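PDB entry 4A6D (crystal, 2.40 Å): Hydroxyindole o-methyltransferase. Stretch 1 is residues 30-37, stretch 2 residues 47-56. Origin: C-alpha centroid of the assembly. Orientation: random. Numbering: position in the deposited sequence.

Stretch 1 30-37: ELGVFDLL
Stretch 2 47-56: AAVAAGVRAS

Two helices, 33-37 and 47-53, pack at 114° between their N-to-C directions, their axes 10.0 Å apart at closest approach, and no hydrogen bond crosses between the stretches; 365 Å², both sides summed, is buried, largely through apolar side chains. Val53 is the most covered residue, with 80 Å² under stretch 1. Its CA lies 5.6 Å from the CA of Leu31, its CB points toward stretch 1, and with chi1 at m its CG1 reaches the turn between helices, 3.1 Å from Leu31 O and 4.0 Å from Val33 N. That turn is made by Gly32, whose positive phi (74/25) closes a Schellman motif and which also serves as N-cap of the next helix.

Leu36 (chi1 t, chi2 p) is the knob, seated among Ala48, Val49, Gly52 and Val53. Its CD1 stands 3.8 Å from Gly52 CA, its CD2 3.8 Å from Val49 CA. The rule here is a helical glycine (-71/-31) making room: an ideal CB on Gly52 would fall 2.5 Å from Leu36 CD2, a clash.

The CA-to-CB bond of Leu31 (chi1 m, chi2 t) points toward stretch 2, its CB 4.1 Å from Val53 CB and its CD2 4.4 Å from Ala55 CB. The CA-to-CB bond of Val33 (chi1 t) points sideways, and its CG2 lies 4.1 Å from Val53 CG1 and 4.4 Å from CG1 of Val49 (t). After Val53, Arg54 turns to positive phi (59/62) and Ala55 extends (-141/170).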

ATOM      1  N   GLU A  30       5.099  -3.053 -14.322  1.00 78.20           N
ATOM      2  CA  GLU A  30       5.051  -4.434 -14.801  1.00 79.66           C
ATOM      3  C   GLU A  30       4.455  -4.527 -16.233  1.00 84.41           C
ATOM      4  O   GLU A  30       4.941  -5.315 -17.039  1.00 85.36           O
ATOM      5  CB  GLU A  30       4.308  -5.352 -13.788  1.00 80.47           C
ATOM      6  CG  GLU A  30       3.934  -6.737 -14.341  1.00100.23           C
ATOM      7  CD  GLU A  30       3.936  -7.967 -13.444  1.00123.30           C
ATOM      8  OE1 GLU A  30       4.714  -8.006 -12.465  1.00122.89           O
ATOM      9  OE2 GLU A  30       3.197  -8.925 -13.765  1.00116.22           O
ATOM     10  N   LEU A  31       3.425  -3.711 -16.553  1.00 80.71           N
ATOM     11  CA  LEU A  31       2.792  -3.732 -17.877  1.00 82.38           C
ATOM     12  C   LEU A  31       3.567  -2.985 -18.975  1.00 87.89           C
ATOM     13  O   LEU A  31       3.303  -3.194 -20.159  1.00 89.86           O
ATOM     14  CB  LEU A  31       1.339  -3.281 -17.806  1.00 81.81           C
ATOM     15  CG  LEU A  31       0.378  -4.257 -17.170  1.00 85.62           C
ATOM     16  CD1 LEU A  31      -0.791  -3.521 -16.557  1.00 83.79           C
ATOM     17  CD2 LEU A  31      -0.117  -5.269 -18.182  1.00 90.40           C
ATOM     18  N   GLY A  32       4.534  -2.167 -18.566  1.00 84.07           N
ATOM     19  CA  GLY A  32       5.391  -1.384 -19.452  1.00 86.18           C
ATOM     20  C   GLY A  32       4.736  -0.174 -20.097  1.00 91.32           C
ATOM     21  O   GLY A  32       5.198   0.276 -21.150  1.00 95.01           O
ATOM     22  N   VAL A  33       3.679   0.378 -19.453  1.00 83.46           N
ATOM     23  CA  VAL A  33       2.906   1.548 -19.899  1.00 83.64           C
ATOM     24  C   VAL A  33       3.816   2.724 -20.295  1.00 88.87           C
ATOM     25  O   VAL A  33       3.685   3.262 -21.398  1.00 90.20           O
ATOM     26  CB  VAL A  33       1.842   1.963 -18.837  1.00 83.80           C
ATOM     27  CG1 VAL A  33       1.206   3.309 -19.166  1.00 83.87           C
ATOM     28  CG2 VAL A  33       0.777   0.887 -18.676  1.00 82.94           C
ATOM     29  N   PHE A  34       4.735   3.097 -19.391  1.00 84.96           N
ATOM     30  CA  PHE A  34       5.681   4.206 -19.558  1.00 86.70           C
ATOM     31  C   PHE A  34       6.665   4.006 -20.707  1.00 94.96           C
ATOM     32  O   PHE A  34       6.922   4.966 -21.432  1.00 96.86           O
ATOM     33  CB  PHE A  34       6.385   4.527 -18.229  1.00 85.87           C
ATOM     34  CG  PHE A  34       5.413   4.639 -17.073  1.00 84.84           C
ATOM     35  CD1 PHE A  34       4.470   5.664 -17.029  1.00 87.78           C
ATOM     36  CD2 PHE A  34       5.413   3.697 -16.051  1.00 84.49           C
ATOM     37  CE1 PHE A  34       3.550   5.746 -15.981  1.00 86.72           C
ATOM     38  CE2 PHE A  34       4.510   3.795 -14.989  1.00 85.50           C
ATOM     39  CZ  PHE A  34       3.577   4.813 -14.967  1.00 84.04           C
ATOM     40  N   ASP A  35       7.161   2.760 -20.909  1.00 93.03           N
ATOM     41  CA  ASP A  35       8.069   2.414 -22.010  1.00 96.61           C
ATOM     42  C   ASP A  35       7.363   2.564 -23.365  1.00104.26           C
ATOM     43  O   ASP A  35       7.907   3.214 -24.260  1.00107.27           O
ATOM     44  CB  ASP A  35       8.636   0.990 -21.850  1.00 98.38           C
ATOM     45  CG  ASP A  35       9.707   0.840 -20.786  1.00108.05           C
ATOM     46  OD1 ASP A  35      10.555   1.759 -20.656  1.00109.12           O
ATOM     47  OD2 ASP A  35       9.750  -0.229 -20.140  1.00112.70           O
ATOM     48  N   LEU A  36       6.145   1.997 -23.491  1.00100.13           N
ATOM     49  CA  LEU A  36       5.301   2.058 -24.686  1.00103.50           C
ATOM     50  C   LEU A  36       4.998   3.510 -25.076  1.00109.01           C
ATOM     51  O   LEU A  36       5.005   3.828 -26.268  1.00112.11           O
ATOM     52  CB  LEU A  36       3.984   1.300 -24.437  1.00102.67           C
ATOM     53  CG  LEU A  36       3.052   1.127 -25.640  1.00110.53           C
ATOM     54  CD1 LEU A  36       3.492  -0.046 -26.501  1.00114.32           C
ATOM     55  CD2 LEU A  36       1.625   0.923 -25.191  1.00110.06           C
ATOM     56  N   LEU A  37       4.731   4.379 -24.065  1.00102.71           N
ATOM     57  CA  LEU A  37       4.449   5.805 -24.247  1.00103.18           C
ATOM     58  C   LEU A  37       5.687   6.584 -24.682  1.00110.24           C
ATOM     59  O   LEU A  37       5.547   7.556 -25.421  1.00114.22           O
ATOM     60  CB  LEU A  37       3.828   6.443 -22.988  1.00 99.26           C
ATOM     61  CG  LEU A  37       2.355   6.125 -22.690  1.00100.78           C
ATOM     62  CD1 LEU A  37       1.985   6.552 -21.292  1.00 96.22           C
ATOM     63  CD2 LEU A  37       1.426   6.781 -23.691  1.00105.30           C
ATOM     64  N   ALA A  47      -7.205   2.343 -26.297  1.00108.42           N
ATOM     65  CA  ALA A  47      -7.141   1.208 -27.219  1.00110.78           C
ATOM     66  C   ALA A  47      -5.734   0.929 -27.737  1.00115.78           C
ATOM     67  O   ALA A  47      -5.413  -0.231 -27.966  1.00117.31           O
ATOM     68  CB  ALA A  47      -8.100   1.411 -28.373  1.00114.45           C
ATOM     69  N   ALA A  48      -4.896   1.975 -27.904  1.00111.47           N
ATOM     70  CA  ALA A  48      -3.508   1.825 -28.367  1.00112.37           C
ATOM     71  C   ALA A  48      -2.595   1.345 -27.230  1.00113.49           C
ATOM     72  O   ALA A  48      -1.631   0.609 -27.488  1.00114.32           O
ATOM     73  CB  ALA A  48      -2.992   3.135 -28.949  1.00114.41           C
ATOM     74  N   VAL A  49      -2.895   1.766 -25.973  1.00105.85           N
ATOM     75  CA  VAL A  49      -2.140   1.350 -24.783  1.00102.35           C
ATOM     76  C   VAL A  49      -2.513  -0.107 -24.488  1.00106.19           C
ATOM     77  O   VAL A  49      -1.627  -0.951 -24.474  1.00104.45           O
ATOM     78  CB  VAL A  49      -2.340   2.282 -23.553  1.00102.36           C
ATOM     79  CG1 VAL A  49      -1.615   1.743 -22.325  1.00 99.14           C
ATOM     80  CG2 VAL A  49      -1.874   3.700 -23.851  1.00103.00           C
ATOM     81  N   ALA A  50      -3.838  -0.399 -24.338  1.00104.56           N
ATOM     82  CA  ALA A  50      -4.394  -1.736 -24.077  1.00104.88           C
ATOM     83  C   ALA A  50      -3.843  -2.802 -25.030  1.00113.48           C
ATOM     84  O   ALA A  50      -3.529  -3.905 -24.582  1.00113.15           O
ATOM     85  CB  ALA A  50      -5.910  -1.708 -24.149  1.00105.61           C
ATOM     86  N   ALA A  51      -3.703  -2.456 -26.327  1.00113.55           N
ATOM     87  CA  ALA A  51      -3.157  -3.332 -27.359  1.00116.92           C
ATOM     88  C   ALA A  51      -1.639  -3.542 -27.175  1.00120.32           C
ATOM     89  O   ALA A  51      -1.170  -4.670 -27.306  1.00121.49           O
ATOM     90  CB  ALA A  51      -3.454  -2.769 -28.741  1.00121.35           C
ATOM     91  N   GLY A  52      -0.910  -2.466 -26.855  1.00114.55           N
ATOM     92  CA  GLY A  52       0.541  -2.468 -26.658  1.00112.97           C
ATOM     93  C   GLY A  52       1.042  -3.171 -25.409  1.00112.58           C
ATOM     94  O   GLY A  52       2.163  -3.691 -25.401  1.00113.33           O
ATOM     95  N   VAL A  53       0.240  -3.158 -24.331  1.00105.02           N
ATOM     96  CA  VAL A  53       0.554  -3.814 -23.052  1.00101.45           C
ATOM     97  C   VAL A  53      -0.113  -5.195 -22.939  1.00106.51           C
ATOM     98  O   VAL A  53       0.181  -5.947 -22.003  1.00104.77           O
ATOM     99  CB  VAL A  53       0.315  -2.925 -21.795  1.00101.08           C
ATOM    100  CG1 VAL A  53       1.171  -1.668 -21.838  1.00100.47           C
ATOM    101  CG2 VAL A  53      -1.160  -2.575 -21.601  1.00100.20           C
ATOM    102  N   ARG A  54      -0.995  -5.523 -23.914  1.00106.17           N
ATOM    103  CA  ARG A  54      -1.763  -6.767 -24.007  1.00107.91           C
ATOM    104  C   ARG A  54      -2.637  -6.961 -22.772  1.00108.79           C
ATOM    105  O   ARG A  54      -2.468  -7.907 -22.003  1.00107.88           O
ATOM    106  CB  ARG A  54      -0.870  -7.974 -24.369  1.00112.42           C
ATOM    107  CG  ARG A  54      -0.658  -8.077 -25.875  1.00130.79           C
ATOM    108  CD  ARG A  54       0.654  -8.727 -26.267  1.00143.75           C
ATOM    109  NE  ARG A  54       1.777  -7.786 -26.259  1.00150.95           N
ATOM    110  CZ  ARG A  54       2.170  -7.063 -27.307  1.00160.17           C
ATOM    111  NH1 ARG A  54       1.512  -7.137 -28.461  1.00144.32           N
ATOM    112  NH2 ARG A  54       3.217  -6.253 -27.206  1.00137.45           N
ATOM    113  N   ALA A  55      -3.564  -6.006 -22.581  1.00103.70           N
ATOM    114  CA  ALA A  55      -4.474  -5.937 -21.445  1.00100.02           C
ATOM    115  C   ALA A  55      -5.869  -5.484 -21.870  1.00103.69           C
ATOM    116  O   ALA A  55      -6.075  -5.076 -23.018  1.00106.84           O
ATOM    117  CB  ALA A  55      -3.904  -4.994 -20.390  1.00 97.20           C
ATOM    118  N   SER A  56      -6.831  -5.580 -20.943  1.00 96.22           N
ATOM    119  CA  SER A  56      -8.222  -5.228 -21.173  1.00 95.13           C
ATOM    120  C   SER A  56      -8.431  -3.723 -21.239  1.00 97.07           C
ATOM    121  O   SER A  56      -7.738  -2.970 -20.560  1.00 94.61           O
ATOM    122  CB  SER A  56      -9.111  -5.847 -20.098  1.00 95.58           C
ATOM    123  OG  SER A  56      -8.963  -5.217 -18.836  1.00 98.84           O
TER